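Local coordinates for FHA domain-containing protein DDL (Arabidopsis thaliana, PDB 3VPY) that probably recognises phosphothreonine through its forkhead-associated domain, whose conserved cleft is linked to binding of the microRNA-processing enzyme Dicer-like1, at residues R44-R47 with T53-P56; P31-L34 with C39-F42; H35-Y40 with I48-T53. All coordinates share one frame; numbering follows the deposited sequence.

Interaction 1. Residues R44-R47 with T53-P56; sequences RERR and TDHP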
loop_
_atom_site.group_PDB
_atom_site.type_symbol
_atom_site.label_atom_id
_atom_site.label_comp_id
_atom_site.label_asym_id
_atom_site.label_seq_id
_atom_site.Cartn_x
_atom_site.Cartn_y
_atom_site.Cartn_z
ATOM N N ARG A 44 -7.460 -8.694 -11.071
ATOM C CA ARG A 44 -7.286 -9.849 -11.964
ATOM C C ARG A 44 -7.171 -9.448 -13.437
ATOM O O ARG A 44 -6.625 -10.206 -14.256
ATOM C CB ARG A 44 -8.429 -10.841 -11.742
ATOM C CG ARG A 44 -8.031 -12.322 -11.872
ATOM C CD ARG A 44 -9.254 -13.239 -11.754
ATOM N NE ARG A 44 -10.092 -13.110 -12.961
ATOM C CZ ARG A 44 -11.237 -12.432 -13.031
ATOM N NH1 ARG A 44 -11.772 -11.857 -11.955
ATOM N NH2 ARG A 44 -11.865 -12.343 -14.192
ATOM N N GLU A 45 -7.667 -8.258 -13.780
ATOM C CA GLU A 45 -7.653 -7.807 -15.182
ATOM C C GLU A 45 -6.285 -7.234 -15.576
ATOM O O GLU A 45 -5.961 -6.103 -15.257
ATOM C CB GLU A 45 -8.776 -6.798 -15.430
ATOM C CG GLU A 45 -8.871 -6.328 -16.875
ATOM C CD GLU A 45 -10.128 -5.526 -17.150
ATOM O OE1 GLU A 45 -10.985 -5.408 -16.244
ATOM O OE2 GLU A 45 -10.257 -4.994 -18.276
ATOM N N ARG A 46 -5.484 -8.046 -16.260
ATOM C CA ARG A 46 -4.104 -7.673 -16.585
ATOM C C ARG A 46 -3.992 -6.443 -17.491
ATOM O O ARG A 46 -2.969 -5.753 -17.457
ATOM C CB ARG A 46 -3.323 -8.875 -17.146
ATOM C CG ARG A 46 -3.099 -9.949 -16.090
ATOM C CD ARG A 46 -2.101 -11.008 -16.533
ATOM N NE ARG A 46 -1.442 -11.613 -15.381
ATOM C CZ ARG A 46 -0.188 -11.366 -14.997
ATOM N NH1 ARG A 46 0.583 -10.524 -15.680
ATOM N NH2 ARG A 46 0.301 -11.975 -13.926
ATOM N N ARG A 47 -5.056 -6.140 -18.242
ATOM C CA ARG A 47 -5.073 -4.985 -19.148
ATOM C C ARG A 47 -4.963 -3.657 -18.388
ATOM O O ARG A 47 -4.434 -2.678 -18.919
ATOM C CB ARG A 47 -6.342 -5.014 -20.026
ATOM C CG ARG A 47 -6.428 -3.940 -21.130
ATOM C CD ARG A 47 -7.364 -4.392 -22.278
ATOM N NE ARG A 47 -7.862 -3.257 -23.071
ATOM C CZ ARG A 47 -8.863 -3.311 -23.955
ATOM N NH1 ARG A 47 -9.500 -4.450 -24.205
ATOM N NH2 ARG A 47 -9.227 -2.210 -24.602
ATOM N N THR A 53 -3.409 -9.601 -9.732
ATOM C CA THR A 53 -3.759 -10.573 -8.709
ATOM C C THR A 53 -4.508 -11.689 -9.421
ATOM O O THR A 53 -5.735 -11.648 -9.591
ATOM C CB THR A 53 -4.613 -9.940 -7.588
ATOM O OG1 THR A 53 -5.818 -9.388 -8.160
ATOM C CG2 THR A 53 -3.807 -8.863 -6.885
ATOM N N ASP A 54 -3.752 -12.684 -9.866
ATOM C CA ASP A 54 -4.272 -13.688 -10.794
ATOM C C ASP A 54 -5.196 -14.742 -10.165
ATOM O O ASP A 54 -5.908 -15.437 -10.883
ATOM C CB ASP A 54 -3.104 -14.378 -11.510
ATOM C CG ASP A 54 -2.393 -13.462 -12.516
ATOM O OD1 ASP A 54 -3.036 -12.583 -13.144
ATOM O OD2 ASP A 54 -1.169 -13.652 -12.701
ATOM N N HIS A 55 -5.163 -14.879 -8.847
ATOM C CA HIS A 55 -5.972 -15.916 -8.191
ATOM C C HIS A 55 -7.461 -15.768 -8.567
ATOM O O HIS A 55 -7.981 -14.648 -8.612
ATOM C CB HIS A 55 -5.791 -15.871 -6.673
ATOM C CG HIS A 55 -6.328 -17.084 -5.980
ATOM N ND1 HIS A 55 -7.609 -17.155 -5.469
ATOM C CD2 HIS A 55 -5.767 -18.296 -5.761
ATOM C CE1 HIS A 55 -7.808 -18.352 -4.953
ATOM N NE2 HIS A 55 -6.705 -19.065 -5.117
ATOM N N PRO A 56 -8.136 -16.880 -8.890
ATOM C CA PRO A 56 -9.514 -16.768 -9.368
ATOM C C PRO A 56 -10.510 -16.170 -8.355
ATOM O O PRO A 56 -11.606 -15.796 -8.739
ATOM C CB PRO A 56 -9.882 -18.218 -9.756
ATOM C CG PRO A 56 -8.889 -19.069 -9.087
ATOM C CD PRO A 56 -7.639 -18.265 -8.946
HETATM O O HOH W 1 -5.193 -12.438 -14.395
#
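Arg46 and Asp54 meet across two surface loops in a side-on salt bridge, two guanidinium nitrogens each taking one carboxylate oxygen. NH2 of Arg46 lies 2.5 Å from OD2 of Asp54, a nearly straight bond in the guanidinium plane, though its modelled length is doubtfully short. The bond from NE to OD1 of Asp54 is 2.9 Å long and more bent, its oxygen tilted from that plane, in keeping with a 32° turn between the two flat groups. Both oxygens offer their syn lone pairs. A long arginine suits the place, because its CB is not aimed at the other loop and its extended chain must carry the charge across.

A water adds a second link: it donates to the backbone O of Arg44 and to OD1 of Asp54, which thus accepts twice. Next to this link, the aliphatic part of Arg44 runs along the neighbouring backbone, with CG 3.3 Å from Thr53 O and CD 3.7 Å from His55 O. The chain then bends at chi3 (71°), and NH1 bonds to Cys58 O. Arg44 follows Gly43, matching the glycine-arginine signature of FHA domains; in relatives that arginine contacts the phosphate, so this one probably lies beside the cleft. The first loop joins strands 39-43 and 51-52; the second leads from strand 51-52 to strand 63-73.

Interaction 2. Residues P31-L34 with C39-F42; sequences PLCL and CYLF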
loop_
_atom_site.group_PDB
_atom_site.type_symbol
_atom_site.label_atom_id
_atom_site.label_comp_id
_atom_site.label_asym_id
_atom_site.label_seq_id
_atom_site.Cartn_x
_atom_site.Cartn_y
_atom_site.Cartn_z
ATOM N N PRO A 31 11.038 -7.592 -4.225
ATOM C CA PRO A 31 9.777 -6.924 -3.929
ATOM C C PRO A 31 9.370 -6.054 -5.100
ATOM O O PRO A 31 10.195 -5.694 -5.955
ATOM C CB PRO A 31 10.119 -6.047 -2.713
ATOM C CG PRO A 31 11.530 -5.719 -2.906
ATOM C CD PRO A 31 12.169 -6.954 -3.522
ATOM N N LEU A 32 8.098 -5.721 -5.125
ATOM C CA LEU A 32 7.587 -4.840 -6.140
ATOM C C LEU A 32 7.815 -3.416 -5.672
ATOM O O LEU A 32 7.598 -3.074 -4.501
ATOM C CB LEU A 32 6.099 -5.112 -6.368
ATOM C CG LEU A 32 5.666 -6.554 -6.653
ATOM C CD1 LEU A 32 4.142 -6.630 -6.674
ATOM C CD2 LEU A 32 6.268 -7.013 -7.969
ATOM N N CYS A 33 8.250 -2.574 -6.596
ATOM C CA CYS A 33 8.358 -1.161 -6.316
ATOM C C CYS A 33 6.944 -0.626 -6.038
ATOM O O CYS A 33 6.010 -0.865 -6.818
ATOM C CB CYS A 33 8.948 -0.433 -7.525
ATOM S SG CYS A 33 9.020 1.299 -7.271
ATOM N N LEU A 34 6.786 0.080 -4.927
ATOM C CA LEU A 34 5.508 0.725 -4.618
ATOM C C LEU A 34 5.654 2.220 -4.358
ATOM O O LEU A 34 4.919 2.802 -3.547
ATOM C CB LEU A 34 4.842 0.039 -3.425
ATOM C CG LEU A 34 3.305 -0.004 -3.473
ATOM C CD1 LEU A 34 2.780 -0.966 -4.556
ATOM C CD2 LEU A 34 2.791 -0.368 -2.086
ATOM N N CYS A 39 -0.658 5.957 -7.275
ATOM C CA CYS A 39 -1.678 4.937 -7.063
ATOM C C CYS A 39 -1.325 3.624 -7.763
ATOM O O CYS A 39 -0.821 3.612 -8.901
ATOM C CB CYS A 39 -3.039 5.471 -7.512
ATOM S SG CYS A 39 -4.408 4.379 -7.214
ATOM N N TYR A 40 -1.540 2.527 -7.050
ATOM C CA TYR A 40 -1.360 1.188 -7.604
ATOM C C TYR A 40 -2.657 0.387 -7.566
ATOM O O TYR A 40 -3.209 0.132 -6.495
ATOM C CB TYR A 40 -0.266 0.420 -6.849
ATOM C CG TYR A 40 1.134 0.937 -7.118
ATOM C CD1 TYR A 40 1.921 0.384 -8.120
ATOM C CD2 TYR A 40 1.662 1.990 -6.371
ATOM C CE1 TYR A 40 3.221 0.876 -8.377
ATOM C CE2 TYR A 40 2.940 2.479 -6.620
ATOM C CZ TYR A 40 3.723 1.909 -7.625
ATOM O OH TYR A 40 5.004 2.368 -7.884
ATOM N N LEU A 41 -3.130 -0.010 -8.746
ATOM C CA LEU A 41 -4.325 -0.842 -8.866
ATOM C C LEU A 41 -3.974 -2.318 -8.826
ATOM O O LEU A 41 -3.136 -2.779 -9.593
ATOM C CB LEU A 41 -5.055 -0.523 -10.177
ATOM C CG LEU A 41 -6.261 -1.398 -10.507
ATOM C CD1 LEU A 41 -7.359 -1.272 -9.438
ATOM C CD2 LEU A 41 -6.801 -1.041 -11.883
ATOM N N PHE A 42 -4.635 -3.049 -7.930
ATOM C CA PHE A 42 -4.515 -4.509 -7.838
ATOM C C PHE A 42 -5.773 -5.138 -8.404
ATOM O O PHE A 42 -6.889 -4.760 -8.039
ATOM C CB PHE A 42 -4.400 -4.932 -6.380
ATOM C CG PHE A 42 -3.150 -4.426 -5.707
ATOM C CD1 PHE A 42 -2.064 -5.287 -5.518
ATOM C CD2 PHE A 42 -3.047 -3.098 -5.292
ATOM C CE1 PHE A 42 -0.888 -4.824 -4.896
ATOM C CE2 PHE A 42 -1.865 -2.601 -4.691
ATOM C CZ PHE A 42 -0.787 -3.470 -4.487
#
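Tyr40 offers one face of its ring to the side chain of Leu34 and carries its hydroxyl end to the backbone of Cys33 and Leu34, so that one aromatic side chain spans the distance between two chain segments. Its CB starts toward the other segment, and CG is anti to the carbonyl carbon (chi1 -71°), which sends the ring across the interior. At the root, CB is 4.1 Å from Leu34 CD1. The same methyl group then sits over one face of the ring, 3.6 Å from CG and only 17° off the ring normal, a CH-pi contact in which the methyl lies somewhat nearer the CG side than the ring centre. Next along the ring, CD2 touches Leu34 CG at 3.9 Å. Farther out the neighbours become backbone: CE2 lies 3.5 Å from Leu34 C, and CE1 lies 3.6 Å from Cys33 O.

At the tip, OH passes 4.2 Å from Cys33 SG but finds its hydrogen-bond donor in the backbone N of Arg36, which gives the polar end a partner in this buried place. Tyrosine fits here because it joins a broad apolar face to a hydroxyl that can reach the turn. Leucine fits as its partner, its branched end presenting one methyl to two rings: CD1 also approaches Phe42 CZ at 4.4 Å, a looser contact.

Leu34 follows strand 26-33, an outer strand of one sheet of the FHA beta-sandwich, whereas Tyr40 and Phe42 belong to strand 39-43 of the other. The contact therefore lies between the sheets, where Phe42 also meets Phe119 and Leu34 packs on Ile65 of strand 63-73.

Interaction 3. Residues H35-Y40 with I48-T53; sequences HRQSCY and IADIPT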
loop_
_atom_site.group_PDB
_atom_site.type_symbol
_atom_site.label_atom_id
_atom_site.label_comp_id
_atom_site.label_asym_id
_atom_site.label_seq_id
_atom_site.Cartn_x
_atom_site.Cartn_y
_atom_site.Cartn_z
ATOM N N HIS A 35 6.591 2.860 -5.049
ATOM C CA HIS A 35 6.867 4.265 -4.754
ATOM C C HIS A 35 7.164 5.103 -5.998
ATOM O O HIS A 35 7.635 6.237 -5.884
ATOM C CB HIS A 35 7.983 4.439 -3.702
ATOM C CG HIS A 35 9.282 3.776 -4.064
ATOM N ND1 HIS A 35 10.275 4.403 -4.791
ATOM C CD2 HIS A 35 9.762 2.546 -3.760
ATOM C CE1 HIS A 35 11.296 3.575 -4.950
ATOM N NE2 HIS A 35 11.014 2.445 -4.327
ATOM N N ARG A 36 6.862 4.570 -7.178
ATOM C CA ARG A 36 7.064 5.342 -8.410
ATOM C C ARG A 36 5.781 5.894 -9.059
ATOM O O ARG A 36 5.831 6.492 -10.138
ATOM C CB ARG A 36 7.923 4.563 -9.414
ATOM C CG ARG A 36 9.420 4.565 -9.059
ATOM C CD ARG A 36 10.238 3.663 -9.986
ATOM N NE ARG A 36 11.700 3.933 -9.977
ATOM C CZ ARG A 36 12.572 3.388 -9.117
ATOM N NH1 ARG A 36 12.152 2.552 -8.176
ATOM N NH2 ARG A 36 13.882 3.660 -9.205
ATOM N N GLN A 37 4.633 5.682 -8.420
ATOM C CA GLN A 37 3.436 6.394 -8.828
ATOM C C GLN A 37 2.552 6.639 -7.619
ATOM O O GLN A 37 2.801 6.096 -6.554
ATOM C CB GLN A 37 2.670 5.638 -9.910
ATOM C CG GLN A 37 2.334 4.240 -9.572
ATOM C CD GLN A 37 2.096 3.360 -10.816
ATOM O OE1 GLN A 37 2.993 3.131 -11.632
ATOM N NE2 GLN A 37 0.892 2.859 -10.941
ATOM N N SER A 38 1.531 7.467 -7.804
ATOM C CA SER A 38 0.707 7.877 -6.674
ATOM C C SER A 38 -0.401 6.885 -6.356
ATOM O O SER A 38 -1.010 6.953 -5.278
ATOM C CB SER A 38 0.131 9.283 -6.920
ATOM O OG SER A 38 -0.638 9.288 -8.114
ATOM N N CYS A 39 -0.658 5.957 -7.275
ATOM C CA CYS A 39 -1.678 4.937 -7.063
ATOM C C CYS A 39 -1.325 3.624 -7.763
ATOM O O CYS A 39 -0.821 3.612 -8.901
ATOM C CB CYS A 39 -3.039 5.471 -7.512
ATOM S SG CYS A 39 -4.408 4.379 -7.214
ATOM N N TYR A 40 -1.540 2.527 -7.050
ATOM C CA TYR A 40 -1.360 1.188 -7.604
ATOM C C TYR A 40 -2.657 0.387 -7.566
ATOM O O TYR A 40 -3.209 0.132 -6.495
ATOM C CB TYR A 40 -0.266 0.420 -6.849
ATOM C CG TYR A 40 1.134 0.937 -7.118
ATOM C CD1 TYR A 40 1.921 0.384 -8.120
ATOM C CD2 TYR A 40 1.662 1.990 -6.371
ATOM C CE1 TYR A 40 3.221 0.876 -8.377
ATOM C CE2 TYR A 40 2.940 2.479 -6.620
ATOM C CZ TYR A 40 3.723 1.909 -7.625
ATOM O OH TYR A 40 5.004 2.368 -7.884
ATOM N N ILE A 48 -5.456 -3.616 -17.151
ATOM C CA ILE A 48 -5.444 -2.350 -16.402
ATOM C C ILE A 48 -4.763 -2.407 -15.028
ATOM O O ILE A 48 -4.299 -1.395 -14.531
ATOM C CB ILE A 48 -6.846 -1.716 -16.286
ATOM C CG1 ILE A 48 -7.856 -2.774 -15.848
ATOM C CG2 ILE A 48 -7.220 -1.019 -17.611
ATOM C CD1 ILE A 48 -9.180 -2.218 -15.414
ATOM N N ALA A 49 -4.676 -3.583 -14.420
ATOM C CA ALA A 49 -3.985 -3.682 -13.124
ATOM C C ALA A 49 -2.496 -3.288 -13.205
ATOM O O ALA A 49 -1.776 -3.684 -14.141
ATOM C CB ALA A 49 -4.143 -5.064 -12.542
ATOM N N ASP A 50 -2.048 -2.483 -12.244
ATOM C CA ASP A 50 -0.605 -2.261 -12.040
ATOM C C ASP A 50 0.090 -3.486 -11.473
ATOM O O ASP A 50 1.228 -3.805 -11.844
ATOM C CB ASP A 50 -0.368 -1.093 -11.098
ATOM C CG ASP A 50 -0.876 0.196 -11.662
ATOM O OD1 ASP A 50 -0.358 0.613 -12.728
ATOM O OD2 ASP A 50 -1.816 0.776 -11.075
ATOM N N ILE A 51 -0.588 -4.153 -10.546
ATOM C CA ILE A 51 -0.069 -5.369 -9.931
ATOM C C ILE A 51 -1.131 -6.443 -10.100
ATOM O O ILE A 51 -2.187 -6.347 -9.524
ATOM C CB ILE A 51 0.323 -5.131 -8.462
ATOM C CG1 ILE A 51 1.536 -4.173 -8.402
ATOM C CG2 ILE A 51 0.679 -6.474 -7.767
ATOM C CD1 ILE A 51 1.820 -3.601 -7.003
ATOM N N PRO A 52 -0.867 -7.450 -10.947
ATOM C CA PRO A 52 -1.959 -8.376 -11.229
ATOM C C PRO A 52 -2.153 -9.328 -10.060
ATOM O O PRO A 52 -1.175 -9.759 -9.436
ATOM C CB PRO A 52 -1.497 -9.117 -12.501
ATOM C CG PRO A 52 -0.025 -8.920 -12.559
ATOM C CD PRO A 52 0.387 -7.815 -11.625
ATOM N N THR A 53 -3.409 -9.601 -9.732
ATOM C CA THR A 53 -3.759 -10.573 -8.709
ATOM C C THR A 53 -4.508 -11.689 -9.421
ATOM O O THR A 53 -5.735 -11.648 -9.591
ATOM C CB THR A 53 -4.613 -9.940 -7.588
ATOM O OG1 THR A 53 -5.818 -9.388 -8.160
ATOM C CG2 THR A 53 -3.807 -8.863 -6.885
#
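Strands 39-43 and 51-52 pair in parallel at the border of the mixed sheet, and Gln37 and Asp50 meet beside that pairing. The amide NE2 of Gln37 donates to Asp50 OD1 at 3.1 Å, arriving from above the carboxylate plane, with amide and carboxylate turned 87° apart. The same nitrogen gives a straighter bond to Cys39 O, 2.8 Å away, and both acceptors lie close to the amide plane; the two bonds fix the amide's rotation. Its chain gets there with CG between the backbone N and carbonyl carbon (chi1 54°), which also sets CG over the Tyr40 face opposite the one taken by Leu34.

In this FHA sandwich strand 51-52 is a short outermost strand, and Asp50 ties its start to the neighbouring strand: OD2 accepts a hydrogen bond from the backbone N of Leu41, while OD1 serves Gln37. A short acid suits the spot, since its oxygens must lie close to the backbone of the next strand. Asp50 CB approaches Tyr40 CD1 at 4.0 Å. One residue on, Ile51 turns inward instead, its CD1 reaching the same Tyr40 CD1 at 4.1 Å, a branched apolar residue suited to the buried side of the strand.

Along the chain, interaction 2 is complete before the first residue of interaction 1, while interaction 3 starts directly after 31-34 and ends at Thr53, which it shares with interaction 1. Interactions 2 and 3, their centres about 4 Å apart, share Cys39 and Tyr40 of strand 39-43; Ile51 joins them by packing on Leu32 and Phe42. The centre of interaction 1 is about 14 Å from that of interaction 2 and 13 Å from that of interaction 3. Interaction 2 thus joins the two sheets, interaction 3 holds strand 51-52 at the edge of the mixed one, and the loops of interaction 1 extend from this framework, probably toward the phosphothreonine cleft.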